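Side-chain contacts in cleavage stimulation factor 77 (Encephalitozoon cuniculi, PDB 2UY1), which is a helical-repeat protein that, as in its relatives, probably takes part in mRNA 3'-end processing and may bind mRNA: residues Glu221-Ile224 with Glu230-Lys233; Lys234-Gly239 with Leu250-Val255; Ile328-Thr333 with Phe361-Arg366. All coordinates share one frame; numbering follows the deposited sequence.

Contact 1 (Glu221-Ile224 with Glu230-Lys233)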
loop_
_atom_site.group_PDB
_atom_site.type_symbol
_atom_site.label_atom_id
_atom_site.label_comp_id
_atom_site.label_asym_id
_atom_site.label_seq_id
_atom_site.Cartn_x
_atom_site.Cartn_y
_atom_site.Cartn_z
ATOM N N GLU B 221 -13.625 -0.848 32.605
ATOM C CA GLU B 221 -13.172 -2.202 32.258
ATOM C C GLU B 221 -12.652 -2.912 33.486
ATOM O O GLU B 221 -13.032 -4.030 33.727
ATOM C CB GLU B 221 -12.119 -2.207 31.167
ATOM C CG GLU B 221 -12.669 -2.008 29.731
ATOM C CD GLU B 221 -13.657 -3.070 29.260
ATOM O OE1 GLU B 221 -13.243 -4.221 28.966
ATOM O OE2 GLU B 221 -14.854 -2.745 29.117
ATOM N N TYR B 222 -11.845 -2.224 34.289
ATOM C CA TYR B 222 -11.396 -2.776 35.564
ATOM C C TYR B 222 -12.585 -3.192 36.428
ATOM O O TYR B 222 -12.627 -4.301 36.962
ATOM C CB TYR B 222 -10.514 -1.787 36.314
ATOM C CG TYR B 222 -10.269 -2.264 37.716
ATOM C CD1 TYR B 222 -9.408 -3.339 37.961
ATOM C CD2 TYR B 222 -10.918 -1.669 38.800
ATOM C CE1 TYR B 222 -9.173 -3.802 39.270
ATOM C CE2 TYR B 222 -10.686 -2.121 40.103
ATOM C CZ TYR B 222 -9.823 -3.187 40.330
ATOM O OH TYR B 222 -9.608 -3.650 41.614
ATOM N N LEU B 223 -13.560 -2.300 36.538
ATOM C CA LEU B 223 -14.717 -2.512 37.401
ATOM C C LEU B 223 -15.557 -3.674 36.923
ATOM O O LEU B 223 -16.078 -4.420 37.751
ATOM C CB LEU B 223 -15.587 -1.264 37.441
ATOM C CG LEU B 223 -15.102 -0.214 38.441
ATOM C CD1 LEU B 223 -15.983 1.018 38.269
ATOM C CD2 LEU B 223 -15.058 -0.699 39.917
ATOM N N ILE B 224 -15.666 -3.832 35.599
ATOM C CA ILE B 224 -16.438 -4.926 34.975
ATOM C C ILE B 224 -15.765 -6.265 35.313
ATOM O O ILE B 224 -16.423 -7.255 35.569
ATOM C CB ILE B 224 -16.581 -4.717 33.432
ATOM C CG1 ILE B 224 -17.529 -3.543 33.111
ATOM C CG2 ILE B 224 -17.024 -5.988 32.711
ATOM C CD1 ILE B 224 -17.851 -3.359 31.583
ATOM N N GLU B 230 -22.320 -2.198 37.648
ATOM C CA GLU B 230 -23.152 -1.069 38.054
ATOM C C GLU B 230 -22.295 0.174 38.383
ATOM O O GLU B 230 -22.616 1.280 37.944
ATOM C CB GLU B 230 -24.074 -1.459 39.220
ATOM C CG GLU B 230 -25.330 -2.189 38.772
ATOM C CD GLU B 230 -25.938 -3.068 39.879
ATOM O OE1 GLU B 230 -26.639 -2.527 40.783
ATOM O OE2 GLU B 230 -25.721 -4.303 39.843
ATOM N N LYS B 231 -21.204 -0.012 39.135
ATOM C CA LYS B 231 -20.256 1.092 39.388
ATOM C C LYS B 231 -19.606 1.546 38.080
ATOM O O LYS B 231 -19.433 2.734 37.862
ATOM C CB LYS B 231 -19.209 0.723 40.466
ATOM C CG LYS B 231 -18.354 1.905 40.981
ATOM C CD LYS B 231 -17.538 1.570 42.269
ATOM C CE LYS B 231 -16.313 2.500 42.450
ATOM N NZ LYS B 231 -16.455 3.959 41.921
ATOM N N ALA B 232 -19.298 0.607 37.183
ATOM C CA ALA B 232 -18.716 0.965 35.873
ATOM C C ALA B 232 -19.622 1.908 35.067
ATOM O O ALA B 232 -19.131 2.860 34.434
ATOM C CB ALA B 232 -18.405 -0.296 35.055
ATOM N N LYS B 233 -20.938 1.632 35.079
ATOM C CA LYS B 233 -21.920 2.392 34.266
ATOM C C LYS B 233 -21.985 3.820 34.719
ATOM O O LYS B 233 -22.151 4.734 33.928
ATOM C CB LYS B 233 -23.327 1.773 34.376
ATOM C CG LYS B 233 -24.411 2.443 33.467
ATOM C CD LYS B 233 -25.596 1.488 33.248
ATOM C CE LYS B 233 -26.683 2.036 32.332
ATOM N NZ LYS B 233 -27.598 0.941 31.737
#
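Leu223 lies across the backbone of the opposite helix at Ala232, and the two residues meet with their CA-CB bonds pointing at each other. The CA atoms of Leu223 and Ala232 are 5.5 Å apart, a close approach consistent with the small side chain of Ala232, and Leu223 CB stands 3.8 Å from Ala232 CB. Beyond CB the leucine turns its CG beside its own backbone N (chi1 -83°), and its branches divide the work. CD1 goes deepest, resting 3.5 Å from Ala232 N and 3.7 Å from Lys231 CG; CD2 runs past the same lysine farther out, 4.1 Å from Lys231 CD. The leucine and lysine side chains thus cross at a slant. The lysine chain bends only at its last torsion, and its methylenes, not NZ, make the contact. Ile224 completes the contact from the next position: its CG1, not its CG2, reaches Ala232 CB at 3.9 Å, leaving the methyl held between Leu223 CB on one helix position and Ile224 CG1 on the following one.

The segments belong to consecutive helices, 213-225 and 229-242, of the Suppressor of forked family region, and lie close to the short turn that joins them. Leu223 also packs on His199 of helix 193-208, and Ile224 on Tyr251 and Val255 of helix 247-255. Outside this contact, Glu221 OE1 forms a salt bridge to a basic side chain of a neighbouring chain.

The side-chain contacts are aliphatic, with Leu223 CD1 also resting on the backbone at Lys231 and Ala232. With no directional bond between them, the segments are held together here by van der Waals packing. Lys231 is an exposed residue, so its amino group probably reaches solvent while its methylenes pack.

Contact 2 (Lys234-Gly239 with Leu250-Val255)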
loop_
_atom_site.group_PDB
_atom_site.type_symbol
_atom_site.label_atom_id
_atom_site.label_comp_id
_atom_site.label_asym_id
_atom_site.label_seq_id
_atom_site.Cartn_x
_atom_site.Cartn_y
_atom_site.Cartn_z
ATOM N N LYS B 234 -21.842 4.006 36.022
ATOM C CA LYS B 234 -21.856 5.318 36.606
ATOM C C LYS B 234 -20.605 6.096 36.225
ATOM O O LYS B 234 -20.700 7.291 35.924
ATOM C CB LYS B 234 -22.076 5.238 38.136
ATOM C CG LYS B 234 -23.569 5.079 38.511
ATOM C CD LYS B 234 -23.954 3.716 39.112
ATOM C CE LYS B 234 -25.182 3.832 40.067
ATOM N NZ LYS B 234 -25.892 2.500 40.325
ATOM N N VAL B 235 -19.450 5.409 36.214
ATOM C CA VAL B 235 -18.137 6.014 35.781
ATOM C C VAL B 235 -18.209 6.499 34.304
ATOM O O VAL B 235 -17.646 7.534 33.966
ATOM C CB VAL B 235 -16.929 5.014 35.942
ATOM C CG1 VAL B 235 -15.624 5.602 35.377
ATOM C CG2 VAL B 235 -16.707 4.624 37.395
ATOM N N VAL B 236 -18.909 5.741 33.457
ATOM C CA VAL B 236 -19.059 6.072 32.031
ATOM C C VAL B 236 -19.967 7.268 31.828
ATOM O O VAL B 236 -19.631 8.175 31.043
ATOM C CB VAL B 236 -19.577 4.917 31.168
ATOM C CG1 VAL B 236 -19.715 5.378 29.714
ATOM C CG2 VAL B 236 -18.638 3.721 31.238
ATOM N N GLU B 237 -21.118 7.254 32.518
ATOM C CA GLU B 237 -22.058 8.402 32.536
ATOM C C GLU B 237 -21.302 9.647 32.957
ATOM O O GLU B 237 -21.404 10.698 32.352
ATOM C CB GLU B 237 -23.197 8.120 33.512
ATOM C CG GLU B 237 -24.220 7.188 32.924
ATOM C CD GLU B 237 -25.114 6.475 33.909
ATOM O OE1 GLU B 237 -25.129 6.835 35.110
ATOM O OE2 GLU B 237 -25.843 5.547 33.462
ATOM N N ARG B 238 -20.472 9.506 33.978
ATOM C CA ARG B 238 -19.692 10.622 34.423
ATOM C C ARG B 238 -18.707 11.022 33.355
ATOM O O ARG B 238 -18.568 12.203 33.078
ATOM C CB ARG B 238 -18.978 10.229 35.700
ATOM C CG ARG B 238 -18.064 11.257 36.224
ATOM C CD ARG B 238 -17.743 10.854 37.627
ATOM N NE ARG B 238 -16.349 11.157 37.895
ATOM C CZ ARG B 238 -15.573 10.451 38.709
ATOM N NH1 ARG B 238 -16.056 9.385 39.362
ATOM N NH2 ARG B 238 -14.310 10.822 38.862
ATOM N N GLY B 239 -18.019 10.038 32.732
ATOM C CA GLY B 239 -17.092 10.342 31.689
ATOM C C GLY B 239 -17.749 11.056 30.533
ATOM O O GLY B 239 -17.164 11.937 29.930
ATOM N N LEU B 250 -20.720 5.425 22.473
ATOM C CA LEU B 250 -20.820 4.158 21.753
ATOM C C LEU B 250 -20.581 2.944 22.647
ATOM O O LEU B 250 -21.306 1.925 22.559
ATOM C CB LEU B 250 -19.871 4.145 20.520
ATOM C CG LEU B 250 -20.088 5.170 19.401
ATOM C CD1 LEU B 250 -19.301 4.784 18.150
ATOM C CD2 LEU B 250 -21.535 5.301 19.019
ATOM N N TYR B 251 -19.554 3.050 23.496
ATOM C CA TYR B 251 -19.281 2.074 24.520
ATOM C C TYR B 251 -20.418 1.977 25.584
ATOM O O TYR B 251 -20.872 0.903 25.963
ATOM C CB TYR B 251 -17.973 2.478 25.164
ATOM C CG TYR B 251 -17.516 1.668 26.365
ATOM C CD1 TYR B 251 -16.764 0.481 26.184
ATOM C CD2 TYR B 251 -17.750 2.108 27.670
ATOM C CE1 TYR B 251 -16.298 -0.259 27.279
ATOM C CE2 TYR B 251 -17.266 1.335 28.789
ATOM C CZ TYR B 251 -16.544 0.177 28.571
ATOM O OH TYR B 251 -16.059 -0.566 29.637
ATOM N N TYR B 252 -20.862 3.114 26.076
ATOM C CA TYR B 252 -22.108 3.169 26.888
ATOM C C TYR B 252 -23.307 2.483 26.194
ATOM O O TYR B 252 -23.890 1.587 26.739
ATOM C CB TYR B 252 -22.413 4.654 27.196
ATOM C CG TYR B 252 -23.513 4.894 28.261
ATOM C CD1 TYR B 252 -23.333 4.497 29.591
ATOM C CD2 TYR B 252 -24.702 5.558 27.922
ATOM C CE1 TYR B 252 -24.362 4.717 30.560
ATOM C CE2 TYR B 252 -25.723 5.790 28.866
ATOM C CZ TYR B 252 -25.552 5.371 30.182
ATOM O OH TYR B 252 -26.575 5.633 31.136
ATOM N N GLY B 253 -23.638 2.827 24.960
ATOM C CA GLY B 253 -24.802 2.190 24.342
ATOM C C GLY B 253 -24.638 0.678 24.301
ATOM O O GLY B 253 -25.506 -0.075 24.737
ATOM N N LEU B 254 -23.490 0.223 23.790
ATOM C CA LEU B 254 -23.314 -1.196 23.580
ATOM C C LEU B 254 -23.034 -2.004 24.849
ATOM O O LEU B 254 -23.582 -3.085 25.018
ATOM C CB LEU B 254 -22.222 -1.464 22.526
ATOM C CG LEU B 254 -22.043 -2.927 22.076
ATOM C CD1 LEU B 254 -23.287 -3.565 21.439
ATOM C CD2 LEU B 254 -20.789 -2.987 21.136
ATOM N N VAL B 255 -22.118 -1.544 25.673
ATOM C CA VAL B 255 -21.603 -2.377 26.780
ATOM C C VAL B 255 -22.566 -2.291 27.987
ATOM O O VAL B 255 -22.769 -3.269 28.727
ATOM C CB VAL B 255 -20.182 -1.906 27.181
ATOM C CG1 VAL B 255 -19.761 -2.364 28.595
ATOM C CG2 VAL B 255 -19.144 -2.343 26.125
#
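Val236 spreads its two methyls between two consecutive tyrosines of the opposing helix. CG2 meets the rim of Tyr251, in the plane of that ring and 3.7 Å from Tyr251 CE2, while CG1 lies 3.7 Å from Tyr252 CD1, approaching that ring at a slant. At the next residue, Glu237 extends beside Tyr252: its CG, placed next to its own backbone N (chi1 -78°), passes 3.4 Å from Tyr252 CE1, and the straight chain beyond delivers OE2 to the phenol. Tyr252 OH donates a hydrogen bond to Glu237 OE2, modelled at 2.4 Å, so short that its exact length is doubtful. OE2 stands near the ring plane, although the carboxylate itself is turned 76° from it.

A second shell positions Tyr251. Val255 CB sits 4.2 Å above the centre of one face of Tyr251, and the hydroxyl of Tyr251 is hydrogen-bonded to Glu221 and Ser220 of helix 213-225, which helps anchor the ring.

The two segments form an antiparallel pair, with axes 10.3 Å apart and N-to-C directions at 152°. Within this all-helical fold, helix 229-242 packs on helix 213-225 through Val235 and Val236, whereas helix 247-255 has helices 282-300 and 434-446 against it, through Leu250 and Val255 among others.

Contact 3 (Ile328-Thr333 with Phe361-Arg366)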
loop_
_atom_site.group_PDB
_atom_site.type_symbol
_atom_site.label_atom_id
_atom_site.label_comp_id
_atom_site.label_asym_id
_atom_site.label_seq_id
_atom_site.Cartn_x
_atom_site.Cartn_y
_atom_site.Cartn_z
ATOM N N ILE B 328 -22.585 -7.312 6.722
ATOM C CA ILE B 328 -23.278 -8.148 7.718
ATOM C C ILE B 328 -24.133 -9.253 7.042
ATOM O O ILE B 328 -24.224 -10.336 7.576
ATOM C CB ILE B 328 -24.261 -7.348 8.551
ATOM C CG1 ILE B 328 -23.567 -6.248 9.383
ATOM C CG2 ILE B 328 -25.122 -8.310 9.362
ATOM C CD1 ILE B 328 -22.439 -6.711 10.252
ATOM N N GLU B 329 -24.778 -8.945 5.929
ATOM C CA GLU B 329 -25.757 -9.849 5.403
ATOM C C GLU B 329 -24.980 -10.975 4.817
ATOM O O GLU B 329 -25.323 -12.102 5.026
ATOM C CB GLU B 329 -26.697 -9.229 4.365
ATOM C CG GLU B 329 -27.761 -8.336 4.961
ATOM C CD GLU B 329 -28.965 -9.104 5.597
ATOM O OE1 GLU B 329 -29.103 -10.344 5.490
ATOM O OE2 GLU B 329 -29.811 -8.411 6.196
ATOM N N TYR B 330 -23.886 -10.669 4.119
ATOM C CA TYR B 330 -23.027 -11.761 3.596
ATOM C C TYR B 330 -22.453 -12.704 4.698
ATOM O O TYR B 330 -22.665 -13.899 4.644
ATOM C CB TYR B 330 -21.895 -11.243 2.685
ATOM C CG TYR B 330 -21.099 -12.391 2.145
ATOM C CD1 TYR B 330 -21.712 -13.324 1.299
ATOM C CD2 TYR B 330 -19.776 -12.614 2.548
ATOM C CE1 TYR B 330 -21.010 -14.452 0.810
ATOM C CE2 TYR B 330 -19.052 -13.752 2.051
ATOM C CZ TYR B 330 -19.706 -14.651 1.202
ATOM O OH TYR B 330 -19.042 -15.752 0.671
ATOM N N TYR B 331 -21.724 -12.147 5.675
ATOM C CA TYR B 331 -21.043 -12.966 6.708
ATOM C C TYR B 331 -21.993 -13.620 7.721
ATOM O O TYR B 331 -21.644 -14.598 8.315
ATOM C CB TYR B 331 -19.929 -12.136 7.393
ATOM C CG TYR B 331 -18.878 -11.863 6.372
ATOM C CD1 TYR B 331 -18.014 -12.864 5.989
ATOM C CD2 TYR B 331 -18.820 -10.642 5.700
ATOM C CE1 TYR B 331 -17.100 -12.661 4.972
ATOM C CE2 TYR B 331 -17.901 -10.425 4.672
ATOM C CZ TYR B 331 -17.037 -11.447 4.328
ATOM O OH TYR B 331 -16.110 -11.294 3.293
ATOM N N ALA B 332 -23.201 -13.088 7.866
ATOM C CA ALA B 332 -24.156 -13.627 8.841
ATOM C C ALA B 332 -24.973 -14.754 8.184
ATOM O O ALA B 332 -25.179 -15.792 8.770
ATOM C CB ALA B 332 -25.065 -12.520 9.394
ATOM N N THR B 333 -25.347 -14.562 6.928
ATOM C CA THR B 333 -26.273 -15.469 6.250
ATOM C C THR B 333 -25.612 -16.291 5.132
ATOM O O THR B 333 -26.051 -17.393 4.851
ATOM C CB THR B 333 -27.470 -14.686 5.707
ATOM O OG1 THR B 333 -27.045 -13.950 4.557
ATOM C CG2 THR B 333 -27.989 -13.745 6.765
ATOM N N PHE B 361 -17.202 -3.754 -6.224
ATOM C CA PHE B 361 -16.513 -4.595 -7.170
ATOM C C PHE B 361 -15.603 -5.580 -6.491
ATOM O O PHE B 361 -15.597 -6.746 -6.850
ATOM C CB PHE B 361 -15.787 -3.792 -8.248
ATOM C CG PHE B 361 -14.877 -4.652 -9.108
ATOM C CD1 PHE B 361 -15.437 -5.606 -10.004
ATOM C CD2 PHE B 361 -13.489 -4.563 -8.972
ATOM C CE1 PHE B 361 -14.614 -6.489 -10.780
ATOM C CE2 PHE B 361 -12.644 -5.426 -9.765
ATOM C CZ PHE B 361 -13.263 -6.378 -10.683
ATOM N N LEU B 362 -14.852 -5.141 -5.505
ATOM C CA LEU B 362 -13.788 -5.988 -4.920
ATOM C C LEU B 362 -14.384 -7.036 -4.002
ATOM O O LEU B 362 -13.849 -8.135 -3.825
ATOM C CB LEU B 362 -12.755 -5.170 -4.154
ATOM C CG LEU B 362 -11.847 -4.223 -4.970
ATOM C CD1 LEU B 362 -11.021 -3.409 -4.012
ATOM C CD2 LEU B 362 -10.909 -4.925 -6.032
ATOM N N PHE B 363 -15.518 -6.667 -3.403
ATOM C CA PHE B 363 -16.329 -7.611 -2.650
ATOM C C PHE B 363 -16.820 -8.686 -3.615
ATOM O O PHE B 363 -16.792 -9.854 -3.322
ATOM C CB PHE B 363 -17.572 -6.923 -2.058
ATOM C CG PHE B 363 -18.593 -7.901 -1.524
ATOM C CD1 PHE B 363 -18.386 -8.556 -0.292
ATOM C CD2 PHE B 363 -19.766 -8.147 -2.209
ATOM C CE1 PHE B 363 -19.345 -9.478 0.204
ATOM C CE2 PHE B 363 -20.717 -9.085 -1.736
ATOM C CZ PHE B 363 -20.501 -9.757 -0.531
ATOM N N LEU B 364 -17.377 -8.323 -4.755
ATOM C CA LEU B 364 -17.880 -9.440 -5.613
ATOM C C LEU B 364 -16.708 -10.353 -6.106
ATOM O O LEU B 364 -16.817 -11.568 -6.255
ATOM C CB LEU B 364 -18.643 -8.857 -6.814
ATOM C CG LEU B 364 -19.983 -8.168 -6.488
ATOM C CD1 LEU B 364 -20.556 -7.542 -7.760
ATOM C CD2 LEU B 364 -21.003 -9.177 -5.895
ATOM N N LEU B 365 -15.594 -9.758 -6.446
ATOM C CA LEU B 365 -14.497 -10.568 -6.971
ATOM C C LEU B 365 -13.919 -11.459 -5.828
ATOM O O LEU B 365 -13.644 -12.663 -6.032
ATOM C CB LEU B 365 -13.448 -9.624 -7.578
ATOM C CG LEU B 365 -12.374 -10.165 -8.503
ATOM C CD1 LEU B 365 -13.004 -10.473 -9.806
ATOM C CD2 LEU B 365 -11.254 -9.077 -8.557
ATOM N N ARG B 366 -13.829 -10.916 -4.616
ATOM C CA ARG B 366 -13.199 -11.682 -3.517
ATOM C C ARG B 366 -13.979 -12.861 -2.994
ATOM O O ARG B 366 -13.399 -13.868 -2.609
ATOM C CB ARG B 366 -12.765 -10.828 -2.342
ATOM C CG ARG B 366 -13.804 -10.554 -1.309
ATOM C CD ARG B 366 -13.162 -9.953 -0.004
ATOM N NE ARG B 366 -12.437 -8.699 -0.295
ATOM C CZ ARG B 366 -12.958 -7.469 -0.174
ATOM N NH1 ARG B 366 -14.226 -7.328 0.270
ATOM N NH2 ARG B 366 -12.198 -6.381 -0.479
#
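Tyr330 and Phe363 form a T-shaped pair between helices 319-333 and 354-367, part of the array of helical hairpins expected of the half-a-TPR (HAT) repeats of this family. The edge of Phe363 points at the face of Tyr330, with ring planes at 82° and centroids 5.5 Å apart. Contact falls at the base of the tyrosine: Phe363 CZ lies 3.8 Å from Tyr330 CG, and CE1 of the phenylalanine is 3.9 Å from Tyr330 CD2. Both rings swing opposite their backbone N atoms (Phe363 chi1 168°), which lets them meet although the CA atoms remain 10.1 Å apart. Tyr331 adds to the aromatic cluster, its face receiving the edge of Tyr330 with CD2 over the ring centre.

Apolar packing comes also from helix 337-349, whose Pro339 touches both Tyr330 and Phe363.

Among polar interactions, the hydroxyls of Tyr330 and Tyr331 are hydrogen-bonded to backbone atoms of the neighbouring chain, so the Tyr330-Phe363 pair lies next to the interface between the chains. At the end of helix 319-333, Glu329 O accepts from Thr333 N and, on the opposite face of its carbonyl plane, from Thr333 OG1 at 2.6 Å.

How the contacts relate
From the N terminus, contact 1 closes the short turn between helices 213-225 and 229-242, and contact 2 then closes the next connection, leading to helix 247-255. The two share helix 229-242, their centres 9 Å apart, and touch directly, as where Leu223 CD1 meets Val235 CG2 at 3.8 Å; together they join three successive helices. Contact 3 follows much later and closes a longer excursion that contains the whole of helix 337-349. Its centre is about 37 Å from that of contact 1 and 32 Å from that of contact 2. All three are in series along the chain, without nesting or crossing, as suits an elongated helical-repeat protein.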